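Local coordinates for protein putative ADP-Ribosyltransferase Scabin (PDB 5EWY) that transfers ADP-ribose to DNA, probably taking it from NAD+, as a member of the mono-ADP-ribosyltransferase toxin family, at residues P114-Y120 and Q158-P164; I103-V107 and V143-I149; L75-R81 and S131-I137. Numbering follows the deposited sequence.

Interaction 1 of 3, residues P114-Y120 and Q158-P164; sequences PYVSTTY and QVEVAFP. With 5TQ (4-(8-fluoranyl-6-oxidanylidene-1,3,4,5-tetrahydrobenzo[c][1,6]naphthyridin-2-yl)butanoic acid), chain B.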
loop_
_atom_site.group_PDB
_atom_site.type_symbol
_atom_site.label_atom_id
_atom_site.label_comp_id
_atom_site.label_asym_id
_atom_site.label_seq_id
_atom_site.Cartn_x
_atom_site.Cartn_y
_atom_site.Cartn_z
ATOM N N PRO A 114 -1.079 -5.236 -11.470
ATOM C CA PRO A 114 -0.118 -5.934 -10.606
ATOM C C PRO A 114 0.157 -5.212 -9.304
ATOM O O PRO A 114 1.018 -5.666 -8.538
ATOM C CB PRO A 114 1.149 -5.942 -11.475
ATOM C CG PRO A 114 1.049 -4.673 -12.227
ATOM C CD PRO A 114 -0.402 -4.543 -12.581
ATOM N N TYR A 115 -0.500 -4.089 -9.065
ATOM C CA TYR A 115 -0.179 -3.205 -7.952
ATOM C C TYR A 115 -1.193 -3.335 -6.825
ATOM O O TYR A 115 -2.387 -3.559 -7.053
ATOM C CB TYR A 115 -0.184 -1.740 -8.422
ATOM C CG TYR A 115 0.735 -1.484 -9.575
ATOM C CD1 TYR A 115 2.114 -1.526 -9.400
ATOM C CD2 TYR A 115 0.244 -1.208 -10.845
ATOM C CE1 TYR A 115 2.975 -1.316 -10.463
ATOM C CE2 TYR A 115 1.092 -0.976 -11.897
ATOM C CZ TYR A 115 2.456 -1.035 -11.704
ATOM O OH TYR A 115 3.300 -0.817 -12.757
ATOM N N VAL A 116 -0.713 -3.170 -5.595
ATOM C CA VAL A 116 -1.579 -2.900 -4.457
ATOM C C VAL A 116 -1.358 -1.453 -4.048
ATOM O O VAL A 116 -0.226 -1.065 -3.729
ATOM C CB VAL A 116 -1.320 -3.856 -3.286
ATOM C CG1 VAL A 116 -2.115 -3.430 -2.061
ATOM C CG2 VAL A 116 -1.697 -5.286 -3.677
ATOM N N SER A 117 -2.433 -0.676 -4.020
ATOM C CA SER A 117 -2.352 0.737 -3.687
ATOM C C SER A 117 -2.328 0.933 -2.187
ATOM O O SER A 117 -3.084 0.311 -1.444
ATOM C CB SER A 117 -3.561 1.485 -4.218
ATOM O OG SER A 117 -3.557 1.468 -5.640
ATOM N N THR A 118 -1.465 1.846 -1.754
ATOM C CA THR A 118 -1.382 2.309 -0.373
ATOM C C THR A 118 -1.215 3.814 -0.439
ATOM O O THR A 118 -1.024 4.396 -1.507
ATOM C CB THR A 118 -0.196 1.683 0.383
ATOM O OG1 THR A 118 1.039 2.227 -0.101
ATOM C CG2 THR A 118 -0.197 0.134 0.241
ATOM N N THR A 119 -1.220 4.451 0.729
ATOM C CA THR A 119 -1.072 5.894 0.787
ATOM C C THR A 119 -0.172 6.306 1.943
ATOM O O THR A 119 -0.148 5.669 2.990
ATOM C CB THR A 119 -2.461 6.585 0.915
ATOM O OG1 THR A 119 -2.307 7.992 1.037
ATOM C CG2 THR A 119 -3.241 6.055 2.084
ATOM N N TYR A 120 0.459 7.463 1.764
ATOM C CA TYR A 120 1.157 8.114 2.853
ATOM C C TYR A 120 0.206 8.747 3.862
ATOM O O TYR A 120 0.639 9.115 4.960
ATOM C CB TYR A 120 2.034 9.238 2.292
ATOM C CG TYR A 120 3.238 8.837 1.472
ATOM C CD1 TYR A 120 4.361 8.300 2.073
ATOM C CD2 TYR A 120 3.301 9.120 0.108
ATOM C CE1 TYR A 120 5.493 7.989 1.342
ATOM C CE2 TYR A 120 4.433 8.793 -0.634
ATOM C CZ TYR A 120 5.530 8.254 0.004
ATOM O OH TYR A 120 6.669 7.934 -0.701
ATOM N N GLN A 158 -4.237 11.742 -3.294
ATOM C CA GLN A 158 -4.215 10.455 -2.626
ATOM C C GLN A 158 -2.822 10.063 -2.143
ATOM O O GLN A 158 -2.695 9.073 -1.410
ATOM C CB GLN A 158 -4.691 9.352 -3.561
ATOM C CG GLN A 158 -6.104 9.461 -4.051
ATOM C CD GLN A 158 -6.483 8.207 -4.820
ATOM O OE1 GLN A 158 -5.802 7.810 -5.802
ATOM N NE2 GLN A 158 -7.541 7.559 -4.375
ATOM N N VAL A 159 -1.783 10.779 -2.586
ATOM C CA VAL A 159 -0.397 10.546 -2.176
ATOM C C VAL A 159 -0.097 9.049 -2.087
ATOM O O VAL A 159 0.313 8.507 -1.042
ATOM C CB VAL A 159 0.011 11.369 -0.938
ATOM C CG1 VAL A 159 -0.012 12.843 -1.256
ATOM C CG2 VAL A 159 -0.857 11.056 0.270
ATOM N N GLU A 160 -0.255 8.386 -3.223
ATOM C CA GLU A 160 -0.277 6.937 -3.336
ATOM C C GLU A 160 1.132 6.374 -3.454
ATOM O O GLU A 160 2.023 6.973 -4.068
ATOM C CB GLU A 160 -1.096 6.536 -4.566
ATOM C CG GLU A 160 -1.242 5.054 -4.726
ATOM C CD GLU A 160 -2.096 4.658 -5.894
ATOM O OE1 GLU A 160 -2.767 5.543 -6.462
ATOM O OE2 GLU A 160 -2.077 3.452 -6.225
ATOM N N VAL A 161 1.300 5.189 -2.886
ATOM C CA VAL A 161 2.463 4.337 -3.088
ATOM C C VAL A 161 1.922 3.003 -3.597
ATOM O O VAL A 161 1.095 2.351 -2.933
ATOM C CB VAL A 161 3.284 4.162 -1.798
ATOM C CG1 VAL A 161 4.459 3.196 -2.022
ATOM C CG2 VAL A 161 3.795 5.514 -1.273
ATOM N N ALA A 162 2.375 2.596 -4.780
ATOM C CA ALA A 162 1.873 1.393 -5.433
ATOM C C ALA A 162 2.877 0.258 -5.284
ATOM O O ALA A 162 4.030 0.380 -5.723
ATOM C CB ALA A 162 1.639 1.660 -6.912
ATOM N N PHE A 163 2.440 -0.856 -4.694
ATOM C CA PHE A 163 3.329 -1.979 -4.433
ATOM C C PHE A 163 3.219 -3.022 -5.535
ATOM O O PHE A 163 2.214 -3.753 -5.596
ATOM C CB PHE A 163 3.051 -2.605 -3.061
ATOM C CG PHE A 163 3.700 -1.842 -1.958
ATOM C CD1 PHE A 163 4.996 -2.128 -1.567
ATOM C CD2 PHE A 163 3.054 -0.757 -1.379
ATOM C CE1 PHE A 163 5.623 -1.380 -0.589
ATOM C CE2 PHE A 163 3.669 0.004 -0.410
ATOM C CZ PHE A 163 4.955 -0.298 -0.011
ATOM N N PRO A 164 4.188 -3.123 -6.446
ATOM C CA PRO A 164 4.112 -4.163 -7.487
ATOM C C PRO A 164 4.295 -5.540 -6.872
ATOM O O PRO A 164 5.258 -5.782 -6.137
ATOM C CB PRO A 164 5.261 -3.815 -8.440
ATOM C CG PRO A 164 5.771 -2.460 -8.003
ATOM C CD PRO A 164 5.434 -2.351 -6.537
HETATM N N12 5TQ B . -9.114 0.773 -4.395
HETATM C C13 5TQ B . -9.552 0.178 -3.286
HETATM C C15 5TQ B . -9.743 0.457 -5.717
HETATM C C17 5TQ B . -9.222 -1.935 -6.410
HETATM C C01 5TQ B . -5.006 4.400 -1.613
HETATM C C02 5TQ B . -4.554 5.093 -2.727
HETATM C C03 5TQ B . -5.075 4.833 -3.991
HETATM C C04 5TQ B . -6.046 3.852 -4.143
HETATM C C05 5TQ B . -6.538 3.148 -3.027
HETATM C C06 5TQ B . -5.992 3.424 -1.761
HETATM C C07 5TQ B . -6.500 2.715 -0.592
HETATM C C08 5TQ B . -7.551 2.127 -3.154
HETATM C C09 5TQ B . -7.974 1.475 -1.962
HETATM N N10 5TQ B . -7.438 1.762 -0.750
HETATM C C11 5TQ B . -8.176 1.748 -4.350
HETATM C C14 5TQ B . -8.995 0.449 -2.079
HETATM C C16 5TQ B . -10.267 -0.961 -5.902
HETATM C C18 5TQ B . -8.415 -2.521 -5.269
HETATM O O19 5TQ B . -6.036 2.954 0.554
HETATM F F20 5TQ B . -3.619 6.031 -2.575
HETATM O O21 5TQ B . -8.189 -3.759 -5.251
HETATM O O22 5TQ B . -7.994 -1.775 -4.367
#
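The axes of antiparallel strands 115-119 and 160-164 approach to 4.3 Å, with 154° between their N-to-C directions, and the packing differs on their two faces. On one, Y115, S117 and T119 stand beside P164, A162 and E160. The small A162 leaves a hollow that the Y115 ring enters: CD1 of Y115 rests 4.1 Å from CB of A162, and CE1 of Y115 3.9 Å from CG of P164. On the other, V116, T118 and F163 reach R77 and L75 of strand 75-79; OG1 of T118 donates to O of V161 at 2.8 Å and stands 3.5 Å from CE2 at the edge of the F163 ring. Backbone bonds hold the register: V116 N to F163 O 3.0 Å, F163 N to V116 O 2.8 Å, T118 N to V161 O 2.9 Å, V161 N to T118 O 2.8 Å. S117-T118-T119 and Q158-V159-E160 are consistent with the STS-like strand and QxE signature of R-S-E class ADP-ribosyltransferases. OG of S117 donates to OE2 of E160 at 2.5 Å, OG1 of T119 to O of Q158 at 2.7 Å. The inhibitor's F20 fits a notch bounded by O of T118 (3.2 Å), CB of E160 (3.3 Å) and O of Q158 (3.4 Å). Y120, just past strand 115-119, has CG2 of V161 over one ring face, a CH-pi contact 3.7 Å from the centroid.

Interaction 2 of 3, residues I103-V107 and V143-I149; sequences IESYV and VDVNKTI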
loop_
_atom_site.group_PDB
_atom_site.type_symbol
_atom_site.label_atom_id
_atom_site.label_comp_id
_atom_site.label_asym_id
_atom_site.label_seq_id
_atom_site.Cartn_x
_atom_site.Cartn_y
_atom_site.Cartn_z
ATOM N N ILE A 103 1.141 2.925 -14.692
ATOM C CA ILE A 103 0.696 3.482 -13.419
ATOM C C ILE A 103 -0.359 4.554 -13.632
ATOM O O ILE A 103 -1.370 4.597 -12.919
ATOM C CB ILE A 103 1.901 4.005 -12.631
ATOM C CG1 ILE A 103 2.685 2.813 -12.073
ATOM C CG2 ILE A 103 1.450 4.932 -11.491
ATOM C CD1 ILE A 103 4.082 3.116 -11.816
ATOM N N GLU A 104 -0.128 5.458 -14.590
ATOM C CA GLU A 104 -1.100 6.514 -14.846
ATOM C C GLU A 104 -2.454 5.922 -15.226
ATOM O O GLU A 104 -3.498 6.384 -14.751
ATOM C CB GLU A 104 -0.574 7.431 -15.954
ATOM C CG GLU A 104 -1.219 8.788 -15.999
ATOM C CD GLU A 104 -0.727 9.640 -17.149
ATOM O OE1 GLU A 104 0.035 9.149 -18.032
ATOM O OE2 GLU A 104 -1.117 10.826 -17.180
ATOM N N SER A 105 -2.452 4.889 -16.076
ATOM C CA SER A 105 -3.702 4.244 -16.478
ATOM C C SER A 105 -4.413 3.650 -15.270
ATOM O O SER A 105 -5.619 3.831 -15.105
ATOM C CB SER A 105 -3.440 3.148 -17.517
ATOM O OG SER A 105 -2.927 3.664 -18.727
ATOM N N TYR A 106 -3.663 2.957 -14.403
ATOM C CA TYR A 106 -4.240 2.284 -13.239
ATOM C C TYR A 106 -4.850 3.291 -12.269
ATOM O O TYR A 106 -5.944 3.072 -11.733
ATOM C CB TYR A 106 -3.133 1.481 -12.544
ATOM C CG TYR A 106 -3.444 1.045 -11.127
ATOM C CD1 TYR A 106 -4.396 0.069 -10.881
ATOM C CD2 TYR A 106 -2.772 1.595 -10.037
ATOM C CE1 TYR A 106 -4.688 -0.341 -9.596
ATOM C CE2 TYR A 106 -3.059 1.191 -8.747
ATOM C CZ TYR A 106 -4.021 0.219 -8.533
ATOM O OH TYR A 106 -4.328 -0.204 -7.257
ATOM N N VAL A 107 -4.169 4.417 -12.066
ATOM C CA VAL A 107 -4.647 5.456 -11.156
ATOM C C VAL A 107 -5.906 6.125 -11.688
ATOM O O VAL A 107 -6.821 6.466 -10.920
ATOM C CB VAL A 107 -3.522 6.482 -10.936
ATOM C CG1 VAL A 107 -4.060 7.780 -10.292
ATOM C CG2 VAL A 107 -2.413 5.859 -10.091
ATOM N N VAL A 143 6.313 1.941 -5.371
ATOM C CA VAL A 143 6.470 2.999 -6.361
ATOM C C VAL A 143 5.745 4.242 -5.853
ATOM O O VAL A 143 4.533 4.214 -5.615
ATOM C CB VAL A 143 5.910 2.565 -7.724
ATOM C CG1 VAL A 143 6.072 3.693 -8.719
ATOM C CG2 VAL A 143 6.595 1.288 -8.226
ATOM N N ASP A 144 6.471 5.345 -5.706
ATOM C CA ASP A 144 5.862 6.604 -5.292
ATOM C C ASP A 144 5.146 7.195 -6.500
ATOM O O ASP A 144 5.778 7.629 -7.465
ATOM C CB ASP A 144 6.922 7.544 -4.720
ATOM C CG ASP A 144 6.325 8.812 -4.149
ATOM O OD1 ASP A 144 5.465 9.413 -4.819
ATOM O OD2 ASP A 144 6.711 9.228 -3.035
ATOM N N VAL A 145 3.812 7.191 -6.459
ATOM C CA VAL A 145 3.038 7.522 -7.648
ATOM C C VAL A 145 3.303 8.954 -8.082
ATOM O O VAL A 145 3.571 9.219 -9.256
ATOM C CB VAL A 145 1.544 7.253 -7.418
ATOM C CG1 VAL A 145 0.681 7.880 -8.546
ATOM C CG2 VAL A 145 1.283 5.770 -7.374
ATOM N N ASN A 146 3.194 9.908 -7.158
ATOM C CA ASN A 146 3.345 11.303 -7.560
ATOM C C ASN A 146 4.769 11.620 -8.017
ATOM O O ASN A 146 4.956 12.475 -8.892
ATOM C CB ASN A 146 2.900 12.244 -6.450
ATOM C CG ASN A 146 1.412 12.211 -6.230
ATOM O OD1 ASN A 146 0.668 11.513 -6.939
ATOM N ND2 ASN A 146 0.956 12.966 -5.246
ATOM N N LYS A 147 5.777 10.938 -7.468
ATOM C CA LYS A 147 7.137 11.138 -7.959
ATOM C C LYS A 147 7.328 10.526 -9.338
ATOM O O LYS A 147 8.197 10.972 -10.098
ATOM C CB LYS A 147 8.157 10.540 -6.989
ATOM C CG LYS A 147 8.285 11.285 -5.684
ATOM C CD LYS A 147 9.407 10.697 -4.837
ATOM C CE LYS A 147 9.452 11.306 -3.443
ATOM N NZ LYS A 147 9.573 12.785 -3.493
ATOM N N THR A 148 6.548 9.498 -9.664
ATOM C CA THR A 148 6.642 8.790 -10.936
ATOM C C THR A 148 5.823 9.442 -12.038
ATOM O O THR A 148 6.309 9.545 -13.165
ATOM C CB THR A 148 6.189 7.341 -10.723
ATOM O OG1 THR A 148 7.031 6.745 -9.731
ATOM C CG2 THR A 148 6.256 6.517 -11.997
ATOM N N ILE A 149 4.601 9.894 -11.748
ATOM C CA ILE A 149 3.741 10.484 -12.775
ATOM C C ILE A 149 3.461 11.965 -12.555
ATOM O O ILE A 149 2.715 12.562 -13.348
ATOM C CB ILE A 149 2.432 9.694 -12.982
ATOM C CG1 ILE A 149 1.492 9.848 -11.775
ATOM C CG2 ILE A 149 2.745 8.218 -13.303
ATOM C CD1 ILE A 149 0.094 9.266 -11.992
#
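Contact between segment 103-107, part of helix 103-108, and segment 143-149 buries 275 Å² and is made through carbon atoms, mostly of apolar side chains. The helix axes of 103-107 and 145-149 stand 10.9 Å apart at 126°, so the space between them is bridged by branched side chains. V143, still in a strand, comes first: its CG1 meets CD1 of I103 at 3.7 Å. D144 does not touch the other segment. It is the N-cap of helix 145-149, its OD1 accepting from N of K147 at 3.1 Å, and its OD2 pairs with the hydroxyl of Y120. V145 follows and presents both methyls, CG2 lying 4.2 Å from CG2 of I103 and CG1 4.0 Å from CG2 of V107. One turn later, CG2 of T148 approaches CD1 of I103 to 4.0 Å, while OG1 of T148 donates to O of D144 at 2.7 Å. I149 closes the sequence: its CG2 lies 4.0 Å from CG2 of I103, and its CD1 4.1 Å from CA of E104. I103 thus touches four residues. This is packing of helix 103-108 against the junction of edge strand 143-144 and helix 145-149, at the rim of the sheet of an ADP-ribosyltransferase fold.

Interaction 3 of 3, residues L75-R81 and S131-I137; sequences LYRSDSR and SGYNYYI. With 5TQ (4-(8-fluoranyl-6-oxidanylidene-1,3,4,5-tetrahydrobenzo[c][1,6]naphthyridin-2-yl)butanoic acid), chain B.
The backbone of S78 binds the inhibitor twice: its N donates to O19 of 5TQ at 2.8 Å, and N10 of 5TQ donates to its O at 2.7 Å. S78 and N134 form a non-hydrogen-bonded pair, so both atoms point away from strand 133-137. Build extended, antiparallel strands 75-79 and 133-137, axes 4.5 Å apart at 152°, with L75, R77, Y135 and I137 on one face, Y76, S78, N134 and Y136 on the other. Bond L75 N-I137 O (2.9 Å), I137 N-L75 O (2.8 Å), R77 N-Y135 O (3.0 Å), Y135 N-R77 O (2.8 Å). Y76 (m) sets its ring edge toward the face of Y136 (m), centroids 5.3 Å apart, planes at 80°. R77, t through chi3, bridges by NE to OD2 of D79 (2.9 Å) and donates from NH1 to O22 of 5TQ (2.8 Å). D79 OD1 accepts from R81 N (2.9 Å), an Asx turn. This arginine-bearing strand, whose next residue binds ligand through backbone N and O, resembles the nicotinamide pocket of R-S-E class ADP-ribosyltransferases.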
loop_
_atom_site.group_PDB
_atom_site.type_symbol
_atom_site.label_atom_id
_atom_site.label_comp_id
_atom_site.label_asym_id
_atom_site.label_seq_id
_atom_site.Cartn_x
_atom_site.Cartn_y
_atom_site.Cartn_z
ATOM N N LEU A 75 2.621 3.334 6.148
ATOM C CA LEU A 75 1.692 3.576 5.058
ATOM C C LEU A 75 0.350 2.977 5.444
ATOM O O LEU A 75 0.236 2.222 6.413
ATOM C CB LEU A 75 2.205 2.966 3.751
ATOM C CG LEU A 75 3.561 3.471 3.242
ATOM C CD1 LEU A 75 4.003 2.666 2.028
ATOM C CD2 LEU A 75 3.547 4.940 2.928
ATOM N N TYR A 76 -0.659 3.309 4.646
ATOM C CA TYR A 76 -2.025 2.930 4.973
ATOM C C TYR A 76 -2.737 2.413 3.737
ATOM O O TYR A 76 -2.402 2.771 2.615
ATOM C CB TYR A 76 -2.821 4.110 5.598
ATOM C CG TYR A 76 -2.014 4.773 6.674
ATOM C CD1 TYR A 76 -1.110 5.780 6.359
ATOM C CD2 TYR A 76 -2.101 4.355 7.979
ATOM C CE1 TYR A 76 -0.298 6.339 7.344
ATOM C CE2 TYR A 76 -1.298 4.921 8.969
ATOM C CZ TYR A 76 -0.450 5.916 8.615
ATOM O OH TYR A 76 0.364 6.445 9.593
ATOM N N ARG A 77 -3.702 1.540 3.971
ATOM C CA ARG A 77 -4.570 1.077 2.899
ATOM C C ARG A 77 -5.976 0.896 3.449
ATOM O O ARG A 77 -6.172 0.103 4.381
ATOM C CB ARG A 77 -4.066 -0.237 2.301
ATOM C CG ARG A 77 -5.023 -0.766 1.243
ATOM C CD ARG A 77 -4.478 -1.997 0.522
ATOM N NE ARG A 77 -5.556 -2.645 -0.235
ATOM C CZ ARG A 77 -5.970 -2.291 -1.444
ATOM N NH1 ARG A 77 -6.988 -2.938 -2.000
ATOM N NH2 ARG A 77 -5.372 -1.333 -2.134
ATOM N N SER A 78 -6.942 1.604 2.851
ATOM C CA SER A 78 -8.364 1.377 3.089
ATOM C C SER A 78 -8.766 0.150 2.274
ATOM O O SER A 78 -8.449 0.071 1.092
ATOM C CB SER A 78 -9.125 2.630 2.617
ATOM O OG SER A 78 -10.506 2.434 2.771
ATOM N N ASP A 79 -9.387 -0.833 2.917
ATOM C CA ASP A 79 -9.817 -2.030 2.205
ATOM C C ASP A 79 -11.063 -2.567 2.893
ATOM O O ASP A 79 -11.139 -2.610 4.122
ATOM C CB ASP A 79 -8.673 -3.059 2.199
ATOM C CG ASP A 79 -8.763 -4.053 1.069
ATOM O OD1 ASP A 79 -9.890 -4.517 0.754
ATOM O OD2 ASP A 79 -7.699 -4.385 0.485
ATOM N N SER A 80 -12.038 -2.987 2.090
ATOM C CA SER A 80 -13.223 -3.634 2.645
ATOM C C SER A 80 -12.947 -5.072 3.071
ATOM O O SER A 80 -13.739 -5.646 3.827
ATOM C CB SER A 80 -14.354 -3.627 1.617
ATOM O OG SER A 80 -13.914 -4.201 0.405
ATOM N N ARG A 81 -11.853 -5.658 2.599
ATOM C CA ARG A 81 -11.543 -7.033 2.948
ATOM C C ARG A 81 -11.063 -7.117 4.378
ATOM O O ARG A 81 -10.348 -6.239 4.847
ATOM C CB ARG A 81 -10.498 -7.575 1.996
ATOM C CG ARG A 81 -11.116 -7.735 0.598
ATOM C CD ARG A 81 -10.064 -8.116 -0.384
ATOM N NE ARG A 81 -9.765 -9.533 -0.257
ATOM C CZ ARG A 81 -8.549 -10.056 -0.339
ATOM N NH1 ARG A 81 -7.491 -9.277 -0.549
ATOM N NH2 ARG A 81 -8.390 -11.366 -0.207
ATOM N N SER A 131 -15.385 1.506 2.935
ATOM C CA SER A 131 -14.178 0.689 3.065
ATOM C C SER A 131 -14.185 0.532 4.566
ATOM O O SER A 131 -14.078 1.468 5.264
ATOM C CB SER A 131 -12.889 1.328 2.550
ATOM O OG SER A 131 -11.893 0.378 2.157
ATOM N N GLY A 132 -14.394 -0.640 5.050
ATOM C CA GLY A 132 -14.539 -0.910 6.430
ATOM C C GLY A 132 -13.318 -0.920 7.291
ATOM O O GLY A 132 -13.497 -0.945 8.456
ATOM N N TYR A 133 -12.125 -0.916 6.703
ATOM C CA TYR A 133 -10.935 -0.957 7.483
ATOM C C TYR A 133 -9.832 -0.044 6.981
ATOM O O TYR A 133 -9.702 0.177 5.839
ATOM C CB TYR A 133 -10.400 -2.392 7.413
ATOM C CG TYR A 133 -11.352 -3.456 7.922
ATOM C CD1 TYR A 133 -11.420 -3.759 9.230
ATOM C CD2 TYR A 133 -12.176 -4.124 7.070
ATOM C CE1 TYR A 133 -12.299 -4.699 9.693
ATOM C CE2 TYR A 133 -13.051 -5.045 7.538
ATOM C CZ TYR A 133 -13.091 -5.332 8.842
ATOM O OH TYR A 133 -13.946 -6.262 9.319
ATOM N N ASN A 134 -9.048 0.443 7.924
ATOM C CA ASN A 134 -7.827 1.192 7.631
ATOM C C ASN A 134 -6.654 0.320 8.086
ATOM O O ASN A 134 -6.427 0.155 9.286
ATOM C CB ASN A 134 -7.857 2.539 8.360
ATOM C CG ASN A 134 -6.849 3.522 7.819
ATOM O OD1 ASN A 134 -6.548 3.545 6.607
ATOM N ND2 ASN A 134 -6.297 4.357 8.715
ATOM N N TYR A 135 -5.910 -0.238 7.139
ATOM C CA TYR A 135 -4.728 -1.053 7.421
ATOM C C TYR A 135 -3.476 -0.197 7.521
ATOM O O TYR A 135 -3.327 0.811 6.819
ATOM C CB TYR A 135 -4.540 -2.106 6.334
ATOM C CG TYR A 135 -5.567 -3.218 6.398
ATOM C CD1 TYR A 135 -6.770 -3.134 5.716
ATOM C CD2 TYR A 135 -5.319 -4.363 7.119
ATOM C CE1 TYR A 135 -7.708 -4.155 5.782
ATOM C CE2 TYR A 135 -6.225 -5.376 7.208
ATOM C CZ TYR A 135 -7.428 -5.284 6.525
ATOM O OH TYR A 135 -8.301 -6.329 6.653
ATOM N N TYR A 136 -2.604 -0.602 8.448
ATOM C CA TYR A 136 -1.342 0.051 8.766
ATOM C C TYR A 136 -0.227 -0.862 8.276
ATOM O O TYR A 136 -0.230 -2.058 8.574
ATOM C CB TYR A 136 -1.224 0.236 10.290
ATOM C CG TYR A 136 -2.172 1.239 10.898
ATOM C CD1 TYR A 136 -3.554 1.151 10.696
ATOM C CD2 TYR A 136 -1.712 2.293 11.630
ATOM C CE1 TYR A 136 -4.403 2.059 11.250
ATOM C CE2 TYR A 136 -2.571 3.237 12.157
ATOM C CZ TYR A 136 -3.931 3.120 11.942
ATOM O OH TYR A 136 -4.750 4.047 12.507
ATOM N N ILE A 137 0.676 -0.313 7.458
ATOM C CA ILE A 137 1.645 -1.085 6.682
ATOM C C ILE A 137 3.044 -0.553 6.969
ATOM O O ILE A 137 3.254 0.671 6.992
ATOM C CB ILE A 137 1.319 -0.974 5.182
ATOM C CG1 ILE A 137 -0.006 -1.688 4.934
ATOM C CG2 ILE A 137 2.427 -1.548 4.292
ATOM C CD1 ILE A 137 -0.667 -1.311 3.627
HETATM N N12 5TQ B . -9.114 0.773 -4.395
HETATM C C13 5TQ B . -9.552 0.178 -3.286
HETATM C C15 5TQ B . -9.743 0.457 -5.717
HETATM C C17 5TQ B . -9.222 -1.935 -6.410
HETATM C C01 5TQ B . -5.006 4.400 -1.613
HETATM C C02 5TQ B . -4.554 5.093 -2.727
HETATM C C03 5TQ B . -5.075 4.833 -3.991
HETATM C C04 5TQ B . -6.046 3.852 -4.143
HETATM C C05 5TQ B . -6.538 3.148 -3.027
HETATM C C06 5TQ B . -5.992 3.424 -1.761
HETATM C C07 5TQ B . -6.500 2.715 -0.592
HETATM C C08 5TQ B . -7.551 2.127 -3.154
HETATM C C09 5TQ B . -7.974 1.475 -1.962
HETATM N N10 5TQ B . -7.438 1.762 -0.750
HETATM C C11 5TQ B . -8.176 1.748 -4.350
HETATM C C14 5TQ B . -8.995 0.449 -2.079
HETATM C C16 5TQ B . -10.267 -0.961 -5.902
HETATM C C18 5TQ B . -8.415 -2.521 -5.269
HETATM O O19 5TQ B . -6.036 2.954 0.554
HETATM F F20 5TQ B . -3.619 6.031 -2.575
HETATM O O21 5TQ B . -8.189 -3.759 -5.251
HETATM O O22 5TQ B . -7.994 -1.775 -4.367
#

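The six segments alternate along the chain, in the order 75-81, 103-107, 114-120, 131-137, 143-149, 158-164, so every pair of contacts crosses. Interaction 1 lies near the chain centre, with centres of interactions 2 and 3 about 8 and 12 Å from its own; those two are about 20 Å apart, on opposite sides. Interactions 1 and 2 meet at one three-stranded sheet, joined by S117 OG with Y106 OH. Interaction 3 belongs to a separate four-stranded sheet, tied to interaction 1 by T119 N with Y76 O and R77 NH2 with S117 O. The inhibitor touches interactions 1 and 3, so the pocket lies where the two sheets join.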